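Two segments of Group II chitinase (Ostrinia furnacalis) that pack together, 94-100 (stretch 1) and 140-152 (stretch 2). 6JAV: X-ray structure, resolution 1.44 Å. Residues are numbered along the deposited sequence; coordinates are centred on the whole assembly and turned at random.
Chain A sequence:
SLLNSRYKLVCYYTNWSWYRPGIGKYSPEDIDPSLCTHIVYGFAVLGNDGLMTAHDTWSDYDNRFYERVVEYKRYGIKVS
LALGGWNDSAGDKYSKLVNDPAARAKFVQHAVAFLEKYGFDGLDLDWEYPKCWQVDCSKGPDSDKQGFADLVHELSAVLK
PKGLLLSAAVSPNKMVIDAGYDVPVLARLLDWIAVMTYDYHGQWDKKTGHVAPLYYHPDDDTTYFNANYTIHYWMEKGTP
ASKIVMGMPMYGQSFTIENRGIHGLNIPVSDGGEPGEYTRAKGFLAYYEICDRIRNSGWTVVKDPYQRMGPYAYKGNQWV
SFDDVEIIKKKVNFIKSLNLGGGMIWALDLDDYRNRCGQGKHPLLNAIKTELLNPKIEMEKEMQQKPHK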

ATOM      1  N   TYR A  94      10.131   5.142  16.082  1.00 11.01           N
ATOM      2  CA  TYR A  94      10.780   5.654  14.865  1.00  9.78           C
ATOM      3  C   TYR A  94      11.196   7.108  15.037  1.00 11.70           C
ATOM      4  O   TYR A  94      12.262   7.523  14.535  1.00 10.99           O
ATOM      5  N   SER A  95      10.362   7.894  15.725  1.00 11.41           N
ATOM      6  CA  SER A  95      10.734   9.271  16.036  1.00 11.01           C
ATOM      7  C   SER A  95      12.001   9.316  16.888  1.00 10.77           C
ATOM      8  O   SER A  95      12.906  10.114  16.615  1.00 11.48           O
ATOM      9  N   LYS A  96      12.099   8.442  17.903  1.00 11.00           N
ATOM     10  CA  LYS A  96      13.306   8.416  18.721  1.00 12.59           C
ATOM     11  C   LYS A  96      14.523   8.076  17.874  1.00 13.48           C
ATOM     12  O   LYS A  96      15.597   8.665  18.046  1.00 14.80           O
ATOM     13  N   LEU A  97      14.368   7.141  16.933  1.00 11.53           N
ATOM     14  CA  LEU A  97      15.474   6.782  16.054  1.00 10.72           C
ATOM     15  C   LEU A  97      15.910   7.975  15.209  1.00 11.70           C
ATOM     16  O   LEU A  97      17.095   8.342  15.194  1.00 12.39           O
ATOM     17  N   VAL A  98      14.972   8.576  14.465  1.00 11.56           N
ATOM     18  CA  VAL A  98      15.387   9.546  13.447  1.00 11.40           C
ATOM     19  C   VAL A  98      15.880  10.842  14.064  1.00 12.88           C
ATOM     20  O   VAL A  98      16.573  11.610  13.388  1.00 14.24           O
ATOM     21  N   ASN A  99      15.521  11.129  15.308  1.00 12.48           N
ATOM     22  CA  ASN A  99      15.964  12.355  15.975  1.00 10.99           C
ATOM     23  C   ASN A  99      17.315  12.197  16.679  1.00 14.13           C
ATOM     24  O   ASN A  99      17.761  13.138  17.348  1.00 17.71           O
ATOM     25  N   ASP A 100      17.978  11.052  16.536  1.00 11.34           N
ATOM     26  CA  ASP A 100      19.221  10.723  17.248  1.00 12.82           C
ATOM     27  C   ASP A 100      20.283  10.334  16.222  1.00 13.87           C
ATOM     28  O   ASP A 100      20.272   9.202  15.701  1.00 13.15           O
ATOM     29  N   GLY A 140       3.817  13.814  17.048  1.00 14.48           N
ATOM     30  CA  GLY A 140       5.242  13.833  16.853  1.00 14.12           C
ATOM     31  C   GLY A 140       5.780  15.238  16.697  1.00 14.34           C
ATOM     32  O   GLY A 140       5.042  16.181  16.380  1.00 16.77           O
ATOM     33  N   PRO A 141       7.087  15.393  16.885  1.00 13.48           N
ATOM     34  CA  PRO A 141       7.719  16.697  16.684  1.00 14.39           C
ATOM     35  C   PRO A 141       7.946  16.981  15.211  1.00 14.11           C
ATOM     36  O   PRO A 141       8.178  16.084  14.400  1.00 12.64           O
ATOM     37  N   ASP A 142       7.940  18.274  14.872  1.00 13.53           N
ATOM     38  CA  ASP A 142       8.293  18.702  13.525  1.00 13.91           C
ATOM     39  C   ASP A 142       9.663  18.185  13.081  1.00 14.66           C
ATOM     40  O   ASP A 142       9.867  17.913  11.891  1.00 14.44           O
ATOM     41  N   SER A 143      10.601  18.000  14.016  1.00 12.20           N
ATOM     42  CA  SER A 143      11.930  17.506  13.665  1.00 12.68           C
ATOM     43  C   SER A 143      11.925  16.073  13.118  1.00 11.26           C
ATOM     44  O   SER A 143      12.961  15.635  12.600  1.00 12.05           O
ATOM     45  N   ASP A 144      10.793  15.362  13.209  1.00 11.28           N
ATOM     46  CA  ASP A 144      10.677  14.085  12.491  1.00 11.69           C
ATOM     47  C   ASP A 144      10.918  14.265  11.000  1.00 10.97           C
ATOM     48  O   ASP A 144      11.443  13.354  10.346  1.00 10.90           O
ATOM     49  N   LYS A 145      10.536  15.417  10.436  1.00 12.70           N
ATOM     50  CA  LYS A 145      10.736  15.644   9.004  1.00 10.37           C
ATOM     51  C   LYS A 145      12.216  15.654   8.653  1.00 13.21           C
ATOM     52  O   LYS A 145      12.670  14.909   7.770  1.00 12.28           O
ATOM     53  N   GLN A 146      13.003  16.492   9.339  1.00 11.22           N
ATOM     54  CA  GLN A 146      14.424  16.541   9.046  1.00 13.21           C
ATOM     55  C   GLN A 146      15.090  15.223   9.415  1.00 10.75           C
ATOM     56  O   GLN A 146      15.984  14.756   8.713  1.00 12.64           O
ATOM     57  N   GLY A 147      14.653  14.604  10.512  1.00 11.57           N
ATOM     58  CA  GLY A 147      15.278  13.361  10.915  1.00 10.76           C
ATOM     59  C   GLY A 147      15.060  12.260   9.897  1.00  8.59           C
ATOM     60  O   GLY A 147      15.986  11.506   9.584  1.00  9.87           O
ATOM     61  N   PHE A 148      13.826  12.139   9.386  1.00  9.91           N
ATOM     62  CA  PHE A 148      13.561  11.144   8.345  1.00  8.80           C
ATOM     63  C   PHE A 148      14.359  11.437   7.073  1.00  9.77           C
ATOM     64  O   PHE A 148      14.894  10.519   6.432  1.00 10.43           O
ATOM     65  N   ALA A 149      14.446  12.716   6.684  1.00 10.72           N
ATOM     66  CA  ALA A 149      15.234  13.067   5.504  1.00 10.13           C
ATOM     67  C   ALA A 149      16.696  12.690   5.684  1.00 10.03           C
ATOM     68  O   ALA A 149      17.333  12.195   4.747  1.00 11.53           O
ATOM     69  N   ASP A 150      17.235  12.884   6.894  1.00 10.98           N
ATOM     70  CA  ASP A 150      18.622  12.506   7.143  1.00 10.87           C
ATOM     71  C   ASP A 150      18.785  10.992   7.178  1.00 10.07           C
ATOM     72  O   ASP A 150      19.795  10.468   6.689  1.00 11.52           O
ATOM     73  N   LEU A 151      17.795  10.274   7.739  1.00 10.09           N
ATOM     74  CA  LEU A 151      17.827   8.808   7.671  1.00 11.11           C
ATOM     75  C   LEU A 151      17.859   8.329   6.216  1.00  9.68           C
ATOM     76  O   LEU A 151      18.650   7.445   5.847  1.00  9.70           O
ATOM     77  N   VAL A 152      17.015   8.919   5.371  1.00  9.90           N
ATOM     78  CA  VAL A 152      17.002   8.561   3.955  1.00  9.97           C
ATOM     79  C   VAL A 152      18.350   8.850   3.302  1.00 11.12           C
ATOM     80  O   VAL A 152      18.872   8.017   2.547  1.00 11.43           O
TER

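Two helices of one chain meet here in a small, mixed contact: a valine knob sits in a hole on the opposing helix, and beside it a compact hydrogen-bond network gathers around a buried aspartate. The helix axes approach to 9.0 Å and cross at 66°; the two stretches bury 364 Å² in all, both sides summed.

Val-98, chi1 m, points toward the second helix and lodges among Asp-144, Gly-147, Phe-148 and Leu-151. Its short, branched side chain fills the hole compactly: Val-98 CB lies 3.8 Å from Phe-148 N, and Val-98 CG1 lies 4.0 Å from CD2 of Leu-151, whose t,p side chain supplies an apolar wall. The tight approach depends on Gly-147. Gly-147 CA is 3.3 Å from Val-98 O, and the CA atoms of Gly-147 and Val-98 are 4.6 Å apart; a CB on Gly-147 would fall 2.5 Å from Val-98 O, a clash.

Asp-144, chi1 m, has its CA-to-CB bond sideways to the first stretch, but its carboxylate comes nearer. Asp-144 OD1 accepts two hydrogen bonds, from Ser-95 OG at 2.6 Å and from Asn-99 ND2 at 2.9 Å, while OD2 is satisfied elsewhere in the structure. A carboxylate suits this buried site because its oxygens can accept several donors. Ser-95, in the t rotamer, is small enough to bring its hydroxyl close to both the acid and Pro-141, whose CD lies 3.6 Å from Ser-95 OG.

Asn-99, chi1 m, uses its amide both ways. Asn-99 ND2 also donates to Ser-95 O at 2.8 Å, tying the side chain back to the helix that ends just before it, while Asn-99 OD1 accepts from Ser-143 OG at 2.7 Å, with Ser-143 in rotamer p. An amide, carrying both donor and acceptor, can thus link the two stretches at the more exposed margin of the contact.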

ATOM      1  CB  TYR A  94       9.859   5.494  13.648  1.00 10.74           C
ATOM      2  CG  TYR A  94       9.773   4.063  13.173  1.00 11.98           C
ATOM      3  CD1 TYR A  94      10.704   3.563  12.288  1.00 11.82           C
ATOM      4  CD2 TYR A  94       8.763   3.212  13.644  1.00 12.01           C
ATOM      5  CE1 TYR A  94      10.641   2.226  11.859  1.00 11.68           C
ATOM      6  CE2 TYR A  94       8.687   1.877  13.226  1.00 13.06           C
ATOM      7  CZ  TYR A  94       9.634   1.411  12.335  1.00 12.16           C
ATOM      8  OH  TYR A  94       9.622   0.100  11.890  1.00 12.87           O
ATOM      9  CB  SER A  95       9.559   9.970  16.716  1.00 11.33           C
ATOM     10  OG  SER A  95       9.882  11.313  17.040  1.00 12.12           O
ATOM     11  CB  LYS A  96      13.150   7.416  19.865  1.00 13.88           C
ATOM     12  CG  LYS A  96      12.124   7.836  20.911  1.00 18.83           C
ATOM     13  CD  LYS A  96      12.612   8.987  21.762  1.00 29.47           C
ATOM     14  CE  LYS A  96      11.788   9.073  23.043  1.00 43.97           C
ATOM     15  NZ  LYS A  96      12.150  10.257  23.867  1.00 49.62           N
ATOM     16  CB  LEU A  97      15.041   5.621  15.156  1.00 11.68           C
ATOM     17  CG  LEU A  97      15.999   5.297  14.004  1.00 11.53           C
ATOM     18  CD1 LEU A  97      17.383   4.833  14.506  1.00 15.77           C
ATOM     19  CD2 LEU A  97      15.397   4.221  13.078  1.00 12.38           C
ATOM     20  CB  VAL A  98      14.320   9.823  12.365  1.00 10.79           C
ATOM     21  CG1 VAL A  98      13.897   8.508  11.677  1.00 11.67           C
ATOM     22  CG2 VAL A  98      13.115  10.556  12.944  1.00 11.16           C
ATOM     23  CB  ASN A  99      14.891  12.839  16.948  1.00 13.62           C
ATOM     24  CG  ASN A  99      13.779  13.567  16.251  1.00 17.50           C
ATOM     25  OD1 ASN A  99      13.923  14.755  15.905  1.00 18.99           O
ATOM     26  ND2 ASN A  99      12.662  12.873  16.016  1.00 12.07           N
ATOM     27  CB  ASP A 100      18.903   9.576  18.212  1.00 16.91           C
ATOM     28  CG  ASP A 100      20.084   9.120  19.055  1.00 23.34           C
ATOM     29  OD1 ASP A 100      21.244   9.425  18.726  1.00 18.96           O
ATOM     30  OD2 ASP A 100      19.830   8.386  20.046  1.00 25.20           O
ATOM     31  CB  PRO A 141       9.071  16.528  17.387  1.00 13.05           C
ATOM     32  CG  PRO A 141       9.406  15.045  17.190  1.00 14.20           C
ATOM     33  CD  PRO A 141       8.059  14.355  17.282  1.00 13.30           C
ATOM     34  CB  ASP A 142       8.262  20.238  13.510  1.00 15.51           C
ATOM     35  CG  ASP A 142       8.764  20.830  12.224  1.00 28.46           C
ATOM     36  OD1 ASP A 142       7.946  20.996  11.296  1.00 28.85           O
ATOM     37  OD2 ASP A 142       9.978  21.143  12.132  1.00 28.48           O
ATOM     38  CB  SER A 143      12.860  17.598  14.877  1.00 13.37           C
ATOM     39  OG  SER A 143      12.326  16.886  15.979  1.00 14.96           O
ATOM     40  CB  ASP A 144       9.280  13.484  12.680  1.00 11.07           C
ATOM     41  CG  ASP A 144       9.118  12.728  13.968  1.00 11.82           C
ATOM     42  OD1 ASP A 144      10.049  12.679  14.787  1.00 11.89           O
ATOM     43  OD2 ASP A 144       8.012  12.186  14.185  1.00 11.12           O
ATOM     44  CB  LYS A 145      10.056  16.953   8.575  1.00 11.92           C
ATOM     45  CG  LYS A 145      10.229  17.186   7.096  1.00 14.70           C
ATOM     46  CD  LYS A 145       9.701  18.528   6.626  1.00 23.20           C
ATOM     47  CE  LYS A 145       8.237  18.587   6.746  1.00 26.44           C
ATOM     48  NZ  LYS A 145       7.745  19.924   6.271  1.00 42.66           N
ATOM     49  CB  GLN A 146      15.069  17.717   9.798  1.00 15.14           C
ATOM     50  CG  GLN A 146      16.528  17.918   9.473  1.00 20.78           C
ATOM     51  CD  GLN A 146      16.761  18.259   8.000  1.00 28.26           C
ATOM     52  OE1 GLN A 146      16.264  19.268   7.493  1.00 31.23           O
ATOM     53  NE2 GLN A 146      17.517  17.415   7.310  1.00 33.56           N
ATOM     54  CB  PHE A 148      12.062  11.117   8.061  1.00  9.29           C
ATOM     55  CG  PHE A 148      11.628  10.029   7.109  1.00 10.80           C
ATOM     56  CD1 PHE A 148      11.721   8.688   7.481  1.00 11.77           C
ATOM     57  CD2 PHE A 148      11.135  10.360   5.851  1.00 11.07           C
ATOM     58  CE1 PHE A 148      11.282   7.681   6.591  1.00 11.05           C
ATOM     59  CE2 PHE A 148      10.706   9.380   4.960  1.00 11.07           C
ATOM     60  CZ  PHE A 148      10.779   8.034   5.337  1.00 12.73           C
ATOM     61  CB  ALA A 149      15.093  14.572   5.235  1.00 12.47           C
ATOM     62  CB  ASP A 150      19.142  13.135   8.439  1.00 11.90           C
ATOM     63  CG  ASP A 150      19.383  14.640   8.294  1.00 20.83           C
ATOM     64  OD1 ASP A 150      19.571  15.124   7.152  1.00 18.96           O
ATOM     65  OD2 ASP A 150      19.378  15.339   9.329  1.00 21.21           O
ATOM     66  CB  LEU A 151      16.627   8.204   8.409  1.00 10.38           C
ATOM     67  CG  LEU A 151      16.638   6.653   8.408  1.00 11.08           C
ATOM     68  CD1 LEU A 151      17.676   6.133   9.387  1.00 14.64           C
ATOM     69  CD2 LEU A 151      15.266   6.111   8.745  1.00 12.59           C
ATOM     70  CB  VAL A 152      15.842   9.272   3.247  1.00  9.26           C
ATOM     71  CG1 VAL A 152      15.949   9.114   1.737  1.00 10.33           C
ATOM     72  CG2 VAL A 152      14.529   8.631   3.681  1.00 11.32           C
TER